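Local coordinates for protein phosphoribosyl-aminoimidazole carboxylase (Aspergillus clavatus, PDB 3K5I) that probably converts 5-aminoimidazole ribonucleotide to its N5-carboxy derivative in purine biosynthesis at the expense of ATP, as an ATP-grasp enzyme, at residues C303-F308 with A322-I327. Residues are numbered along the deposited sequence; the frame is centred on the assembly and turned at random.
Sequences CALSQF and AQSLEI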
ATOM      1  N   CYS A 303      -9.664  -5.442  -1.972  1.00 22.69           N
ATOM      2  CA  CYS A 303     -10.488  -5.601  -0.784  1.00 17.11           C
ATOM      3  C   CYS A 303      -9.967  -4.736   0.342  1.00 22.56           C
ATOM      4  O   CYS A 303      -8.829  -4.297   0.246  1.00 16.62           O
ATOM      5  CB  CYS A 303     -10.342  -7.006  -0.232  1.00 11.97           C
ATOM      6  SG  CYS A 303     -10.355  -8.427  -1.371  1.00 13.90           S
ATOM      7  N   ALA A 304     -10.756  -4.537   1.408  1.00 13.95           N
ATOM      8  CA  ALA A 304     -10.320  -3.736   2.554  1.00 24.08           C
ATOM      9  C   ALA A 304      -9.178  -4.372   3.289  1.00 37.10           C
ATOM     10  O   ALA A 304      -8.382  -3.546   3.723  1.00 26.57           O
ATOM     11  CB  ALA A 304     -11.421  -3.350   3.586  1.00 17.78           C
ATOM     12  N   LEU A 305      -9.125  -5.714   3.435  1.00 15.38           N
ATOM     13  CA  LEU A 305      -8.052  -6.411   4.170  1.00 20.89           C
ATOM     14  C   LEU A 305      -7.417  -7.273   3.134  1.00 29.76           C
ATOM     15  O   LEU A 305      -8.079  -8.144   2.599  1.00 14.15           O
ATOM     16  CB  LEU A 305      -8.512  -7.305   5.344  1.00  6.49           C
ATOM     17  CG  LEU A 305      -8.978  -6.454   6.510  1.00 37.58           C
ATOM     18  CD1 LEU A 305      -9.547  -7.469   7.480  1.00 13.71           C
ATOM     19  CD2 LEU A 305      -7.844  -5.558   7.079  1.00 21.47           C
ATOM     20  N   SER A 306      -6.147  -7.039   2.853  1.00 12.66           N
ATOM     21  CA  SER A 306      -5.517  -7.867   1.842  1.00  8.65           C
ATOM     22  C   SER A 306      -5.125  -9.161   2.506  1.00 16.11           C
ATOM     23  O   SER A 306      -5.177  -9.290   3.734  1.00 17.47           O
ATOM     24  CB  SER A 306      -4.209  -7.167   1.418  1.00 10.77           C
ATOM     25  OG  SER A 306      -3.293  -7.560   2.369  1.00 13.03           O
ATOM     26  N   GLN A 307      -4.715 -10.105   1.670  1.00  6.71           N
ATOM     27  CA  GLN A 307      -4.321 -11.412   2.178  1.00  7.00           C
ATOM     28  C   GLN A 307      -3.209 -11.318   3.200  1.00 16.87           C
ATOM     29  O   GLN A 307      -2.998 -12.197   4.057  1.00 14.10           O
ATOM     30  CB  GLN A 307      -3.840 -12.314   1.010  1.00 15.51           C
ATOM     31  CG  GLN A 307      -2.445 -12.070   0.343  1.00  6.56           C
ATOM     32  CD  GLN A 307      -2.182 -13.153  -0.700  1.00 22.80           C
ATOM     33  OE1 GLN A 307      -2.445 -14.329  -0.427  1.00 17.76           O
ATOM     34  NE2 GLN A 307      -1.707 -12.777  -1.905  1.00 11.55           N
ATOM     35  N   PHE A 308      -2.422 -10.281   2.952  1.00 12.54           N
ATOM     36  CA  PHE A 308      -1.222 -10.005   3.729  1.00 28.74           C
ATOM     37  C   PHE A 308      -1.697  -9.507   5.043  1.00 39.03           C
ATOM     38  O   PHE A 308      -1.204 -10.109   5.968  1.00 12.07           O
ATOM     39  CB  PHE A 308      -0.108  -9.206   2.999  1.00  4.92           C
ATOM     40  CG  PHE A 308       0.139  -9.729   1.588  1.00 15.24           C
ATOM     41  CD1 PHE A 308      -0.591  -9.234   0.523  1.00  9.09           C
ATOM     42  CD2 PHE A 308       1.101 -10.702   1.318  1.00  3.93           C
ATOM     43  CE1 PHE A 308      -0.418  -9.717  -0.782  1.00 14.10           C
ATOM     44  CE2 PHE A 308       1.281 -11.194   0.042  1.00 14.67           C
ATOM     45  CZ  PHE A 308       0.498 -10.727  -1.004  1.00  5.67           C
ATOM     46  N   ALA A 322     -15.324 -10.164   8.341  1.00 17.84           N
ATOM     47  CA  ALA A 322     -15.469 -10.922   7.098  1.00  7.01           C
ATOM     48  C   ALA A 322     -15.787  -9.985   5.907  1.00 72.92           C
ATOM     49  O   ALA A 322     -15.472 -10.149   4.733  1.00 17.20           O
ATOM     50  CB  ALA A 322     -16.679 -11.869   7.305  1.00 15.62           C
ATOM     51  N   GLN A 323     -16.515  -8.937   6.213  1.00 22.71           N
ATOM     52  CA  GLN A 323     -16.889  -7.941   5.218  1.00 23.02           C
ATOM     53  C   GLN A 323     -15.638  -7.431   4.475  1.00 16.87           C
ATOM     54  O   GLN A 323     -15.714  -7.087   3.289  1.00 32.22           O
ATOM     55  CB  GLN A 323     -17.423  -6.748   6.049  1.00 31.52           C
ATOM     56  CG  GLN A 323     -18.663  -6.035   5.508  1.00 99.75           C
ATOM     57  CD  GLN A 323     -19.859  -5.898   6.460  1.00 99.75           C
ATOM     58  OE1 GLN A 323     -19.778  -5.764   7.694  1.00 20.13           O
ATOM     59  NE2 GLN A 323     -21.017  -5.877   5.838  1.00 27.24           N
ATOM     60  N   SER A 324     -14.510  -7.353   5.184  1.00 10.79           N
ATOM     61  CA  SER A 324     -13.251  -6.853   4.634  1.00 18.08           C
ATOM     62  C   SER A 324     -12.526  -7.670   3.575  1.00 36.76           C
ATOM     63  O   SER A 324     -11.511  -7.219   2.999  1.00 28.35           O
ATOM     64  CB  SER A 324     -12.300  -6.589   5.795  1.00  9.99           C
ATOM     65  OG  SER A 324     -12.779  -5.582   6.679  1.00 17.10           O
ATOM     66  N   LEU A 325     -13.032  -8.879   3.342  1.00 16.26           N
ATOM     67  CA  LEU A 325     -12.452  -9.816   2.377  1.00 17.63           C
ATOM     68  C   LEU A 325     -13.368  -9.890   1.170  1.00 13.99           C
ATOM     69  O   LEU A 325     -13.221 -10.722   0.295  1.00 33.73           O
ATOM     70  CB  LEU A 325     -12.382 -11.198   3.005  1.00 26.50           C
ATOM     71  CG  LEU A 325     -11.933 -10.955   4.457  1.00 23.23           C
ATOM     72  CD1 LEU A 325     -11.957 -12.223   5.307  1.00 39.46           C
ATOM     73  CD2 LEU A 325     -10.507 -10.562   4.393  1.00 22.31           C
ATOM     74  N   GLU A 326     -14.326  -8.974   1.131  1.00 21.65           N
ATOM     75  CA  GLU A 326     -15.266  -8.944   0.001  1.00  7.24           C
ATOM     76  C   GLU A 326     -14.518  -8.083  -1.000  1.00  8.71           C
ATOM     77  O   GLU A 326     -13.839  -7.133  -0.587  1.00 14.34           O
ATOM     78  CB  GLU A 326     -16.527  -8.149   0.421  1.00 12.09           C
ATOM     79  CG  GLU A 326     -17.716  -9.001   0.826  1.00 31.09           C
ATOM     80  CD  GLU A 326     -18.787  -8.289   1.662  1.00 30.90           C
ATOM     81  OE1 GLU A 326     -19.053  -7.076   1.449  1.00 22.46           O
ATOM     82  OE2 GLU A 326     -19.380  -8.972   2.529  1.00 29.21           O
ATOM     83  N   ILE A 327     -14.722  -8.377  -2.277  1.00 19.01           N
ATOM     84  CA  ILE A 327     -14.088  -7.614  -3.354  1.00 11.05           C
ATOM     85  C   ILE A 327     -14.780  -6.288  -3.584  1.00 28.32           C
ATOM     86  O   ILE A 327     -15.983  -6.228  -3.842  1.00  8.25           O
ATOM     87  CB  ILE A 327     -14.111  -8.473  -4.600  1.00 47.56           C
ATOM     88  CG1 ILE A 327     -13.071  -9.548  -4.390  1.00  2.65           C
ATOM     89  CG2 ILE A 327     -14.063  -7.688  -5.918  1.00 30.18           C
ATOM     90  CD1 ILE A 327     -12.992 -10.583  -5.582  1.00 24.63           C
TER
HETATM   91  O   HOH W   1     -13.511  -5.299   1.236  1.00 19.66           O
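L305 and S324 meet through both backbone and side chain. The N-H of L305 donates to S324 O at 2.9 Å, nearly straight (N-H...O 155°), with the donor tilted 22° from the carbonyl plane. A second tie runs through a water, which accepts from A304 N at 2.9 Å and donates to E326 O at 2.6 Å, so two neighbouring N-H groups of 303-308 are tied, one directly and one through water, to 322-327. In van der Waals contact, L305 lays its CG and CD1 tightly against the CB of S324, with CD1 at 3.3 Å; CG stands beside the backbone N of L305 (chi1 -72°), which turns the branch onto the serine. On the carbonyl side of L305, L325 brings CD2 to 3.9 Å from L305 CB. C303 CB sits against two backbone oxygens, S324 O at 3.4 Å and E326 O at 3.5 Å, and its SG lies 4.2 Å from I327 CG1. In this ATP-grasp protein 303-308 runs into the first turn of helix 307-315, with S306 as N-cap whose OG accepts a weak bond from F308 N, while 322-327 lies in the loop after it, opening with a short 3-10 turn. Strand 221-232 packs beside C303 and L325 through Y224, whose OH also hydrogen-bonds L305 O. The hydroxyl of S324 is held across the dimer interface by the backbone N of N357 of the second subunit, whose P356 packs on Q323 and S324.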